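Local coordinates for protein lipolytic enzyme (Clostridium thermocellum, PDB 2VPT) that probably removes acetyl groups from xylan, as the catalytic domain of a cellulosomal family 3 carbohydrate esterase, at residues C15-G20 / G46-G51; G25-E30 / V86-I91; D59-S64 / N76-T81; Q70-I75 / I111-T116; G93-L96 / L102-T105. All coordinates share one frame; numbering follows the deposited sequence. Where two conformers were deposited one is given.

Contact 1 (C15-G20 / G46-G51); sequences CTEGMG and GSQRSG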
# COMPACT_ATOMS: atom_id res chain seq x y z
N CYS A 15 -6.36 -1.40 7.95
CA CYS A 15 -6.31 -0.25 8.84
C CYS A 15 -4.89 0.11 9.25
O CYS A 15 -4.65 1.23 9.68
CB CYS A 15 -7.17 -0.47 10.08
SG CYS A 15 -8.91 -0.77 9.77
N THR A 16 -3.97 -0.85 9.15
CA THR A 16 -2.54 -0.62 9.39
C THR A 16 -1.79 -0.32 8.10
O THR A 16 -0.89 0.53 8.07
CB THR A 16 -1.93 -1.81 10.15
OG1 THR A 16 -2.58 -1.91 11.44
CG2 THR A 16 -0.43 -1.64 10.35
N GLU A 17 -2.15 -1.00 7.01
CA GLU A 17 -1.56 -0.68 5.71
C GLU A 17 -1.97 0.73 5.28
O GLU A 17 -1.17 1.46 4.69
CB GLU A 17 -1.90 -1.72 4.66
CG GLU A 17 -1.14 -1.53 3.34
CD GLU A 17 -1.12 -2.77 2.46
OE1 GLU A 17 -2.07 -3.58 2.51
OE2 GLU A 17 -0.13 -2.90 1.72
N GLY A 18 -3.21 1.10 5.59
CA GLY A 18 -3.68 2.47 5.42
C GLY A 18 -4.61 2.76 4.26
O GLY A 18 -4.56 3.82 3.65
N MSE A 19 -5.49 1.82 3.94
CA MSE A 19 -6.51 2.12 2.96
C MSE A 19 -7.37 3.28 3.47
O MSE A 19 -7.42 3.57 4.68
CB MSE A 19 -7.38 0.90 2.66
CG MSE A 19 -6.64 -0.17 1.93
SE MSE A 19 -7.81 -1.57 1.25
CE MSE A 19 -6.70 -2.30 -0.11
N GLY A 20 -8.03 3.97 2.55
CA GLY A 20 -8.78 5.18 2.89
C GLY A 20 -7.96 6.40 2.56
O GLY A 20 -7.28 6.46 1.52
N GLY A 46 9.29 -3.74 9.46
CA GLY A 46 8.39 -4.60 8.70
C GLY A 46 8.80 -4.59 7.24
O GLY A 46 9.55 -3.71 6.81
N SER A 47 8.36 -5.57 6.46
CA SER A 47 8.80 -5.64 5.07
C SER A 47 7.94 -4.81 4.12
O SER A 47 8.43 -4.41 3.06
CB SER A 47 8.95 -7.08 4.58
OG SER A 47 9.96 -7.74 5.32
N GLN A 48 6.70 -4.50 4.50
CA GLN A 48 5.86 -3.63 3.66
C GLN A 48 6.44 -2.22 3.72
O GLN A 48 7.13 -1.88 4.67
CB GLN A 48 4.44 -3.56 4.19
CG GLN A 48 3.71 -4.90 4.31
CD GLN A 48 3.14 -5.36 3.03
OE1 GLN A 48 3.88 -5.79 2.12
NE2 GLN A 48 1.82 -5.29 2.91
N ARG A 49 6.18 -1.41 2.70
CA ARG A 49 6.59 -0.01 2.75
C ARG A 49 5.59 0.84 1.99
O ARG A 49 5.37 0.65 0.79
CB ARG A 49 8.03 0.18 2.25
CG ARG A 49 8.59 1.61 2.36
CD ARG A 49 10.08 1.75 2.81
NE ARG A 49 10.98 0.64 2.47
CZ ARG A 49 12.14 0.35 3.08
NH1 ARG A 49 12.59 1.06 4.11
NH2 ARG A 49 12.85 -0.69 2.67
N SER A 50 4.95 1.75 2.71
CA SER A 50 3.97 2.64 2.12
C SER A 50 3.75 3.85 3.01
O SER A 50 3.92 3.77 4.23
CB SER A 50 2.63 1.93 1.90
OG SER A 50 1.98 1.57 3.11
N GLY A 51 3.32 4.94 2.40
CA GLY A 51 3.03 6.13 3.14
C GLY A 51 3.20 7.37 2.29
O GLY A 51 3.76 7.30 1.20
O HOH W 1 0.15 -5.30 0.54
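Glu-17 reaches out from the end of helix 14-17 to Gln-48 and Ser-50, and it illustrates how a buried carboxylate can face an amide without bonding to it directly. Its CB is still 5.3 Å from Ser-50 OG. The first torsion (chi1 -171°) swings CG away from its own backbone N and brings it to 4.4 Å from that hydroxyl, while the extended remainder of the chain carries CD to within 3.9 Å of Gln-48 NE2. At the tip the two oxygens part company. OE2 stands 3.3 Å from Gln-48 NE2 at an angle too poor for a hydrogen bond, and a water fills the role instead, 2.7 Å from Glu-17 OE2 and 2.9 Å from Gln-48 NE2, whose N-H it accepts. OE1 is held by the hydroxyl of Ser-64. The bent Gln-48 chain crosses the glutamate at about a right angle, with the amide and carboxylate planes 46° apart; its NE2 also bonds to Gly-62 O. Ser-50 OG comes within 3.5 Å of Glu-17 O, although its hydrogen bonds go to Met-24 O and His-60 NE2. The domain belongs to the GDSL-like family of SGNH hydrolases, and Glu-17 lies near, without touching, a probable Ser-His-Asp triad. Strand 48-49 runs antiparallel to strand 59-62, whose His-60 touches both Glu-17 and Gln-48, while Met-24 of the second subunit packs on Glu-17, placing the contact at the interface between the two subunits.

Contact 2 (G25-E30 / V86-I91); sequences GSYRTE and VVFLWI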
# COMPACT_ATOMS: atom_id res chain seq x y z
N GLY A 25 -0.49 5.72 4.66
CA GLY A 25 0.27 5.96 5.88
C GLY A 25 -0.45 5.55 7.16
O GLY A 25 0.19 5.46 8.21
N SER A 26 -1.76 5.29 7.09
CA SER A 26 -2.49 4.84 8.25
C SER A 26 -2.28 5.81 9.42
O SER A 26 -2.17 7.02 9.21
CB SER A 26 -2.04 3.38 8.56
OG SER A 26 -2.60 2.84 9.74
N TYR A 27 -2.27 5.28 10.63
CA TYR A 27 -1.97 6.06 11.81
C TYR A 27 -0.47 6.30 11.96
O TYR A 27 -0.05 7.01 12.87
CB TYR A 27 -2.52 5.36 13.07
CG TYR A 27 -1.86 4.04 13.39
CD1 TYR A 27 -0.71 3.99 14.16
CD2 TYR A 27 -2.38 2.83 12.92
CE1 TYR A 27 -0.08 2.80 14.45
CE2 TYR A 27 -1.75 1.62 13.21
CZ TYR A 27 -0.60 1.61 13.97
OH TYR A 27 0.06 0.45 14.30
N ARG A 28 0.33 5.65 11.12
CA ARG A 28 1.79 5.69 11.27
C ARG A 28 2.35 7.09 11.02
O ARG A 28 3.29 7.51 11.70
CB ARG A 28 2.45 4.64 10.37
CG ARG A 28 2.13 3.21 10.83
CD ARG A 28 2.50 2.14 9.84
NE ARG A 28 1.63 2.08 8.67
CZ ARG A 28 1.92 2.52 7.44
NH1 ARG A 28 3.06 3.14 7.15
NH2 ARG A 28 1.02 2.38 6.50
N THR A 29 1.77 7.81 10.08
CA THR A 29 2.26 9.18 9.75
C THR A 29 2.21 10.08 10.98
O THR A 29 3.22 10.64 11.41
CB THR A 29 1.42 9.78 8.63
OG1 THR A 29 1.41 8.87 7.53
CG2 THR A 29 1.99 11.13 8.18
N GLU A 30 1.03 10.19 11.58
CA GLU A 30 0.88 11.08 12.73
C GLU A 30 1.55 10.51 13.98
O GLU A 30 2.13 11.24 14.78
CB GLU A 30 -0.59 11.39 12.96
CG GLU A 30 -0.92 12.31 14.14
CD GLU A 30 -0.39 13.72 13.97
OE1 GLU A 30 -0.14 14.14 12.82
OE2 GLU A 30 -0.25 14.41 15.00
N VAL A 86 8.74 -3.86 20.21
CA VAL A 86 7.33 -3.61 20.47
C VAL A 86 6.56 -4.01 19.22
O VAL A 86 7.02 -3.77 18.09
CB VAL A 86 7.08 -2.11 20.76
CG1 VAL A 86 5.61 -1.81 20.99
CG2 VAL A 86 7.90 -1.63 21.97
N VAL A 87 5.39 -4.61 19.42
CA VAL A 87 4.46 -4.91 18.35
C VAL A 87 3.16 -4.16 18.62
O VAL A 87 2.65 -4.20 19.74
CB VAL A 87 4.18 -6.44 18.25
CG1 VAL A 87 3.04 -6.73 17.27
CG2 VAL A 87 5.45 -7.15 17.85
N PHE A 88 2.64 -3.49 17.59
CA PHE A 88 1.35 -2.84 17.62
C PHE A 88 0.42 -3.73 16.80
O PHE A 88 0.47 -3.69 15.56
CB PHE A 88 1.38 -1.45 16.97
CG PHE A 88 2.08 -0.37 17.76
CD1 PHE A 88 2.42 -0.49 19.09
CD2 PHE A 88 2.37 0.83 17.11
CE1 PHE A 88 3.03 0.58 19.76
CE2 PHE A 88 2.98 1.89 17.78
CZ PHE A 88 3.30 1.75 19.10
N LEU A 89 -0.41 -4.52 17.46
CA LEU A 89 -1.27 -5.49 16.77
C LEU A 89 -2.70 -4.95 16.67
O LEU A 89 -3.31 -4.59 17.67
CB LEU A 89 -1.23 -6.82 17.52
CG LEU A 89 -2.06 -7.95 16.91
CD1 LEU A 89 -1.51 -8.35 15.55
CD2 LEU A 89 -2.10 -9.15 17.84
N TRP A 90 -3.24 -4.94 15.46
CA TRP A 90 -4.58 -4.44 15.21
C TRP A 90 -5.19 -5.34 14.15
O TRP A 90 -4.94 -5.17 12.95
CB TRP A 90 -4.52 -2.96 14.78
CG TRP A 90 -5.86 -2.31 14.64
CD1 TRP A 90 -7.07 -2.81 15.03
CD2 TRP A 90 -6.13 -1.03 14.07
NE1 TRP A 90 -8.07 -1.93 14.71
CE2 TRP A 90 -7.51 -0.82 14.14
CE3 TRP A 90 -5.33 -0.03 13.51
CZ2 TRP A 90 -8.11 0.34 13.67
CZ3 TRP A 90 -5.94 1.12 13.05
CH2 TRP A 90 -7.30 1.30 13.14
N ILE A 91 -5.98 -6.32 14.60
CA ILE A 91 -6.39 -7.40 13.71
C ILE A 91 -7.69 -8.05 14.17
O ILE A 91 -8.06 -7.98 15.34
CB ILE A 91 -5.25 -8.44 13.65
CG1 ILE A 91 -5.32 -9.34 12.40
CG2 ILE A 91 -5.16 -9.25 14.93
CD1 ILE A 91 -5.06 -8.62 11.09
O HOH W 2 -1.19 -1.89 13.86
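Tyr-27 follows Ser-26, whose backbone has positive phi, and meets extended strand 86-90, where Phe-88 and Trp-90, two residues apart, present their side chains on the same face. The setting is the alpha/beta/alpha sandwich of the SGNH hydrolases, in which this strand runs parallel to its neighbours 5-12 and 122-126. Tyrosine CG sits between the backbone N and the carbonyl carbon (chi1 66°), a torsion that places the ring between Phe-88 and Trp-90, with its OH at the phenylalanine and its CD2 and CE2 side at the indole. On the phenylalanine side the meeting is edge to edge: Tyr-27 OH lies near the plane of the Phe-88 ring and 3.5 Å from Phe-88 CB, and Tyr-27 CE1 is 4.1 Å from Phe-88 CD2. On the other side the tyrosine and indole side chains slide past each other in opposite directions. Tyr-27 CD2 approaches the indole edge, near its plane, 4.0 Å from Trp-90 CZ3. Arg-28 CG lies over one tyrosine face, offset toward the rim. Trp-191, of helix 181-203, stacks with both Tyr-27 and Phe-88 and so completes an aromatic cluster between helix and sheet. The polar tip of the tyrosine has a partner too: a water in the plane of its ring sits 2.7 Å from Tyr-27 OH. The same water donates a hydrogen bond to Phe-88 O, its oxygen 3.0 Å from that Phe-88 O.

Contact 3 (D59-S64 / N76-T81); sequences DHEGHS and NNWLNT. With CA (calcium ion), chain B.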
# COMPACT_ATOMS: atom_id res chain seq x y z
N ASP A 59 8.05 1.75 6.89
CA ASP A 59 8.04 0.30 7.04
C ASP A 59 6.92 -0.17 7.95
O ASP A 59 6.60 0.47 8.94
CB ASP A 59 9.37 -0.18 7.62
CG ASP A 59 10.55 0.33 6.84
OD1 ASP A 59 10.55 0.23 5.59
OD2 ASP A 59 11.49 0.85 7.48
N HIS A 60 6.32 -1.32 7.61
CA HIS A 60 5.24 -1.86 8.45
C HIS A 60 4.93 -3.31 8.06
O HIS A 60 5.49 -3.84 7.11
CB HIS A 60 3.98 -1.01 8.35
CG HIS A 60 3.37 -0.96 6.98
ND1 HIS A 60 2.48 -1.91 6.53
CD2 HIS A 60 3.52 -0.07 5.97
CE1 HIS A 60 2.10 -1.61 5.30
NE2 HIS A 60 2.72 -0.49 4.93
N GLU A 61 4.02 -3.93 8.82
CA GLU A 61 3.47 -5.26 8.47
C GLU A 61 1.94 -5.23 8.50
O GLU A 61 1.27 -6.11 9.08
CB GLU A 61 3.98 -6.37 9.40
CG GLU A 61 5.39 -6.82 9.16
CD GLU A 61 5.69 -7.49 7.83
OE1 GLU A 61 4.81 -7.81 6.98
OE2 GLU A 61 6.89 -7.63 7.58
N GLY A 62 1.38 -4.21 7.85
CA GLY A 62 -0.04 -4.12 7.58
C GLY A 62 -0.35 -4.75 6.25
O GLY A 62 0.31 -4.46 5.25
N HIS A 63 -1.35 -5.63 6.24
CA HIS A 63 -1.74 -6.38 5.05
C HIS A 63 -3.24 -6.28 4.82
O HIS A 63 -4.03 -6.95 5.49
CB HIS A 63 -1.34 -7.85 5.23
CG HIS A 63 0.14 -8.05 5.23
ND1 HIS A 63 0.95 -7.89 6.34
CD2 HIS A 63 0.97 -8.34 4.20
CE1 HIS A 63 2.21 -8.07 5.97
NE2 HIS A 63 2.24 -8.38 4.70
N SER A 64 -3.64 -5.42 3.89
CA SER A 64 -5.03 -5.27 3.53
C SER A 64 -5.63 -6.62 3.17
O SER A 64 -5.04 -7.39 2.43
CB SER A 64 -5.18 -4.31 2.35
OG SER A 64 -4.69 -3.03 2.70
N ASN A 76 5.73 -15.46 12.73
CA ASN A 76 6.97 -15.97 13.32
C ASN A 76 8.15 -15.53 12.48
O ASN A 76 9.19 -15.14 13.01
CB ASN A 76 6.99 -17.49 13.42
CG ASN A 76 5.98 -18.02 14.39
OD1 ASN A 76 5.22 -17.27 15.01
ND2 ASN A 76 5.96 -19.35 14.53
N ASN A 77 7.98 -15.58 11.17
CA ASN A 77 9.04 -15.14 10.26
C ASN A 77 9.29 -13.64 10.34
O ASN A 77 10.44 -13.19 10.34
CB ASN A 77 8.72 -15.54 8.82
CG ASN A 77 8.61 -17.05 8.65
OD1 ASN A 77 9.34 -17.81 9.28
ND2 ASN A 77 7.71 -17.48 7.79
N TRP A 78 8.21 -12.86 10.41
CA TRP A 78 8.34 -11.41 10.51
C TRP A 78 9.07 -11.02 11.80
O TRP A 78 9.94 -10.17 11.80
CB TRP A 78 6.96 -10.75 10.48
CG TRP A 78 6.15 -11.04 9.27
CD1 TRP A 78 6.59 -11.51 8.06
CD2 TRP A 78 4.75 -10.85 9.12
NE1 TRP A 78 5.55 -11.65 7.20
CE2 TRP A 78 4.41 -11.22 7.81
CE3 TRP A 78 3.76 -10.37 9.98
CZ2 TRP A 78 3.10 -11.16 7.34
CZ3 TRP A 78 2.46 -10.31 9.50
CH2 TRP A 78 2.15 -10.70 8.21
N LEU A 79 8.69 -11.65 12.91
CA LEU A 79 9.34 -11.39 14.18
C LEU A 79 10.82 -11.73 14.15
O LEU A 79 11.64 -10.99 14.68
CB LEU A 79 8.64 -12.19 15.29
CG LEU A 79 7.24 -11.69 15.66
CD1 LEU A 79 6.49 -12.72 16.52
CD2 LEU A 79 7.34 -10.37 16.40
N ASN A 80 11.15 -12.88 13.57
CA ASN A 80 12.56 -13.28 13.51
C ASN A 80 13.36 -12.38 12.57
O ASN A 80 14.52 -12.07 12.85
CB ASN A 80 12.68 -14.76 13.11
CG ASN A 80 12.30 -15.70 14.25
OD1 ASN A 80 11.75 -16.79 14.02
ND2 ASN A 80 12.60 -15.30 15.48
N THR A 81 12.75 -11.95 11.47
CA THR A 81 13.43 -11.09 10.51
C THR A 81 13.69 -9.69 11.07
O THR A 81 14.78 -9.15 10.93
CB THR A 81 12.61 -10.97 9.22
OG1 THR A 81 12.54 -12.25 8.58
CG2 THR A 81 13.22 -9.97 8.25
CA CA B . 12.17 1.64 9.62
O HOH W 3 13.70 3.00 8.52
O HOH W 4 13.45 -0.33 9.14
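Trp-78 lays its indole against Glu-61 and His-63, and all three flat groups are nearly parallel. The Glu-61 carboxylate is stacked on one face of the tryptophan, its plane only 9° from that of the indole, with OE1 over the ring system and 3.5 Å from Trp-78 CE2. A bend at the second torsion of the glutamate (chi2 -65°) folds the chain back so that the carboxylate lies flat, and its OE2 is held by the backbone N of Ser-47. His-63 arrives from the opposite direction to Trp-78. The imidazole is tilted just 8° from the six-membered ring but displaced along it, the centroids being 4.8 Å apart, so overlap is slight and His-63 CE1 meets Trp-78 CH2 at 3.5 Å. In the strand, His-60 ND1 accepts Gly-62 N at 2.9 Å, within the ring plane. At the far end Asp-59 OD2 binds the calcium ion at 2.4 Å, together with Asp-43, Asp-57, Phe-44 O and water. The contact packs a helix against an inner strand of the SGNH hydrolase sheet: strand 59-62 runs between strand 5-12, its parallel partner, and the antiparallel strand 48-49, while Trp-78 leans from helix 68-82 onto Met-9 of strand 5-12.

Contact 4 (Q70-I75 / I111-T116); sequences QIASNI and IDQIFT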
# COMPACT_ATOMS: atom_id res chain seq x y z
N GLN A 70 -4.19 -15.72 8.91
CA GLN A 70 -3.20 -15.38 7.90
C GLN A 70 -1.99 -14.68 8.52
O GLN A 70 -0.85 -14.96 8.17
CB GLN A 70 -3.83 -14.52 6.82
CG GLN A 70 -4.90 -15.22 6.03
CD GLN A 70 -5.43 -14.27 5.02
OE1 GLN A 70 -6.21 -13.40 5.33
NE2 GLN A 70 -4.91 -14.36 3.79
N ILE A 71 -2.25 -13.76 9.44
CA ILE A 71 -1.18 -13.16 10.22
C ILE A 71 -0.41 -14.26 10.98
O ILE A 71 0.81 -14.31 10.93
CB ILE A 71 -1.71 -12.11 11.22
CG1 ILE A 71 -2.34 -10.93 10.46
CG2 ILE A 71 -0.61 -11.64 12.15
CD1 ILE A 71 -1.36 -9.99 9.70
N ALA A 72 -1.14 -15.15 11.67
CA ALA A 72 -0.50 -16.18 12.49
C ALA A 72 0.40 -17.10 11.65
O ALA A 72 1.44 -17.59 12.12
CB ALA A 72 -1.57 -17.02 13.22
N SER A 73 -0.02 -17.34 10.41
CA SER A 73 0.71 -18.21 9.51
C SER A 73 2.10 -17.68 9.15
O SER A 73 2.99 -18.46 8.78
CB SER A 73 -0.14 -18.44 8.27
OG SER A 73 0.29 -19.55 7.52
N ASN A 74 2.31 -16.37 9.27
CA ASN A 74 3.56 -15.74 8.83
C ASN A 74 4.31 -14.95 9.90
O ASN A 74 5.49 -14.67 9.71
CB ASN A 74 3.27 -14.84 7.64
CG ASN A 74 2.68 -15.60 6.50
OD1 ASN A 74 3.37 -16.43 5.88
ND2 ASN A 74 1.40 -15.41 6.25
N ILE A 75 3.67 -14.60 11.01
CA ILE A 75 4.26 -13.64 11.93
C ILE A 75 5.55 -14.15 12.60
O ILE A 75 6.42 -13.35 12.96
CB ILE A 75 3.23 -13.20 12.98
CG1 ILE A 75 3.69 -11.91 13.69
CG2 ILE A 75 2.92 -14.34 13.94
CD1 ILE A 75 2.58 -11.23 14.48
N ILE A 111 -1.80 -13.90 20.30
CA ILE A 111 -1.05 -13.23 21.37
C ILE A 111 -0.06 -14.20 22.00
O ILE A 111 1.11 -13.90 22.16
CB ILE A 111 -2.00 -12.63 22.44
CG1 ILE A 111 -2.81 -11.46 21.84
CG2 ILE A 111 -1.23 -12.20 23.70
CD1 ILE A 111 -4.03 -11.08 22.65
N ASP A 112 -0.54 -15.40 22.34
CA ASP A 112 0.33 -16.42 22.93
C ASP A 112 1.49 -16.76 22.00
O ASP A 112 2.62 -16.90 22.43
CB ASP A 112 -0.44 -17.70 23.24
CG ASP A 112 -1.45 -17.55 24.37
OD1 ASP A 112 -1.46 -16.50 25.05
OD2 ASP A 112 -2.24 -18.50 24.58
N GLN A 113 1.18 -16.90 20.72
CA GLN A 113 2.18 -17.23 19.71
C GLN A 113 3.29 -16.19 19.62
O GLN A 113 4.46 -16.52 19.54
CB GLN A 113 1.50 -17.38 18.35
CG GLN A 113 2.46 -17.75 17.22
CD GLN A 113 1.75 -17.80 15.87
OE1 GLN A 113 0.53 -17.89 15.80
NE2 GLN A 113 2.52 -17.76 14.80
N ILE A 114 2.91 -14.92 19.64
CA ILE A 114 3.88 -13.84 19.60
C ILE A 114 4.89 -13.94 20.76
O ILE A 114 6.09 -13.85 20.54
CB ILE A 114 3.17 -12.45 19.58
CG1 ILE A 114 2.47 -12.25 18.23
CG2 ILE A 114 4.16 -11.31 19.89
CD1 ILE A 114 1.43 -11.16 18.20
N PHE A 115 4.40 -14.15 21.98
CA PHE A 115 5.30 -14.27 23.13
C PHE A 115 6.12 -15.56 23.12
O PHE A 115 7.22 -15.60 23.68
CB PHE A 115 4.51 -14.18 24.44
CG PHE A 115 4.01 -12.79 24.75
CD1 PHE A 115 4.90 -11.76 25.03
CD2 PHE A 115 2.66 -12.52 24.81
CE1 PHE A 115 4.43 -10.50 25.33
CE2 PHE A 115 2.19 -11.27 25.11
CZ PHE A 115 3.09 -10.25 25.38
N THR A 116 5.60 -16.61 22.50
CA THR A 116 6.35 -17.86 22.35
C THR A 116 7.60 -17.63 21.51
O THR A 116 8.69 -18.07 21.86
CB THR A 116 5.47 -18.99 21.76
OG1 THR A 116 4.36 -19.23 22.63
CG2 THR A 116 6.27 -20.28 21.58
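Ala-72 meets Gln-113 through both its methyl and its carbonyl, where helices 68-82 and 104-117 lie side by side; the short segments are almost parallel, at 8°, with axes 10.5 Å apart. The methyl CB packs against Gln-113 OE1 at 3.4 Å. The carbonyl takes a nearly straight hydrogen bond from Gln-113 NE2 to Ala-72 O, 2.9 Å long with an N-H...O angle of 171°, aimed at a lone pair in the carbonyl plane and lying close to the amide plane as well. Such a bond to a helix carbonyl is made easier here by a kink, for the backbone N of Asn-76 makes no bond to the turn before. A fully extended chain lets the glutamine span the gap between the helices, and the same NE2 also donates to Asn-76 OD1, so two acceptors on one helix fix the rotation of its amide. One turn on from Ala-72, Ile-75 divides its branches between two partners: CG2 touches Gln-113 NE2 at 3.5 Å, and CD1 packs on Ile-114 CG1 at 3.9 Å, the two isoleucines crossing at about a right angle. Both helices pack on the same face of the sheet in the alpha/beta/alpha SGNH hydrolase fold: Ile-75 rests on Val-11 of strand 5-12 and Ile-114 on Leu-123 of strand 122-126, while Leu-110 of helix 104-117 fills in beside Ala-72 and Ile-75.

Contact 5 (G93-L96 / L102-T105); sequences GNDL and LNAT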
# COMPACT_ATOMS: atom_id res chain seq x y z
N GLY A 93 -10.87 -7.73 12.38
CA GLY A 93 -12.04 -7.19 11.73
C GLY A 93 -12.42 -8.00 10.51
O GLY A 93 -13.61 -8.18 10.23
N ASN A 94 -11.43 -8.48 9.77
CA ASN A 94 -11.73 -9.25 8.58
C ASN A 94 -12.24 -10.64 8.94
O ASN A 94 -13.06 -11.20 8.19
CB ASN A 94 -10.54 -9.34 7.62
CG ASN A 94 -10.23 -8.03 6.95
OD1 ASN A 94 -9.07 -7.62 6.86
ND2 ASN A 94 -11.25 -7.35 6.49
N ASP A 95 -11.78 -11.22 10.04
CA ASP A 95 -12.37 -12.50 10.49
C ASP A 95 -13.88 -12.35 10.63
O ASP A 95 -14.64 -13.21 10.16
CB ASP A 95 -11.77 -12.97 11.80
CG ASP A 95 -10.28 -13.18 11.71
OD1 ASP A 95 -9.81 -14.34 11.79
OD2 ASP A 95 -9.54 -12.17 11.52
N LEU A 96 -14.33 -11.26 11.22
CA LEU A 96 -15.76 -11.01 11.38
C LEU A 96 -16.43 -10.71 10.05
O LEU A 96 -17.38 -11.39 9.65
CB LEU A 96 -16.02 -9.89 12.38
CG LEU A 96 -17.49 -9.50 12.55
CD1 LEU A 96 -18.32 -10.67 13.13
CD2 LEU A 96 -17.63 -8.27 13.43
N LEU A 102 -16.49 -13.92 14.57
CA LEU A 102 -15.89 -13.58 15.90
C LEU A 102 -14.71 -14.34 16.50
O LEU A 102 -14.88 -15.16 17.37
CB LEU A 102 -17.03 -13.40 16.93
CG LEU A 102 -16.95 -12.19 17.88
CD1 LEU A 102 -15.67 -12.15 18.66
CD2 LEU A 102 -17.18 -10.90 17.09
N ASN A 103 -13.48 -13.98 16.09
CA ASN A 103 -12.35 -14.83 16.36
C ASN A 103 -11.60 -14.51 17.64
O ASN A 103 -10.40 -14.23 17.64
CB ASN A 103 -11.41 -14.85 15.15
CG ASN A 103 -10.54 -16.09 15.10
OD1 ASN A 103 -10.62 -16.97 15.97
ND2 ASN A 103 -9.70 -16.18 14.07
N ALA A 104 -12.33 -14.58 18.74
CA ALA A 104 -11.76 -14.43 20.06
C ALA A 104 -10.66 -15.44 20.31
O ALA A 104 -9.58 -15.10 20.78
CB ALA A 104 -12.86 -14.54 21.10
N THR A 105 -10.92 -16.72 20.00
CA THR A 105 -9.91 -17.74 20.23
C THR A 105 -8.66 -17.53 19.37
O THR A 105 -7.53 -17.72 19.84
CB THR A 105 -10.49 -19.17 20.00
OG1 THR A 105 -11.51 -19.42 20.97
CG2 THR A 105 -9.40 -20.19 20.14
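Asp-95 receives the side-chain amide of Asn-103 from above its carboxylate plane. The nitrogen lies 45° out of that plane, yet the bond from Asn-103 ND2 to Asp-95 OD1 is 2.9 Å long and fairly straight, with an N-H...O angle of 166°. On the donor side the geometry is regular, since the oxygen lies close to the amide plane; nearly all the tilt is on the carboxylate side, and the two flat groups stand 50° apart. Their CB atoms pack behind the bond, Asp-95 CB to Asn-103 CB being 3.9 Å. Asn-103 is the N-cap of helix 104-117: its OD1 bonds to Gly-106 N, so one amide closes the helix end and reaches the aspartate at once. Its backbone forms the centre of an inverse gamma turn, with a weak bond from Ala-104 N to Leu-102 O. Asn-94 and Asp-95 match the Asn-Asp of the Gly-X-Asn-Asp block III of SGNH hydrolases, with Gly-93 at the variable position; the asparagine of that block commonly helps form the oxyanion hole. Asp-95 OD2 bonds to Ile-68 N at the start of helix 68-82, so this carboxylate ties together the beginnings of three helices. Farther out, Leu-96 packs against the backbone of the other segment, with Leu-96 CD1 4.0 Å from Leu-102 N.

How the contacts relate
All five contacts fall within one SGNH hydrolase domain, arranged around its sheet. Contacts 1, 2 and 3 reach the sheet directly, with centres 8 to 12 Å apart, and they touch one another: strands 48-49 and 59-62 are neighbours, and the Arg-49 to Asp-59 salt bridge joins contact 1 to the calcium site. Contacts 1 and 3 also come near the probable catalytic triad. Contact 4 shares helix 68-82 with contact 3, about 10 Å away between centres, and helix 104-117 with contact 5. Along the chain contacts 1 and 2 cross, as do 3 and 4, whereas contact 3 is nested within contact 2 and contact 5 within contact 4. Such interleaving ties successive strand-helix units into a single body.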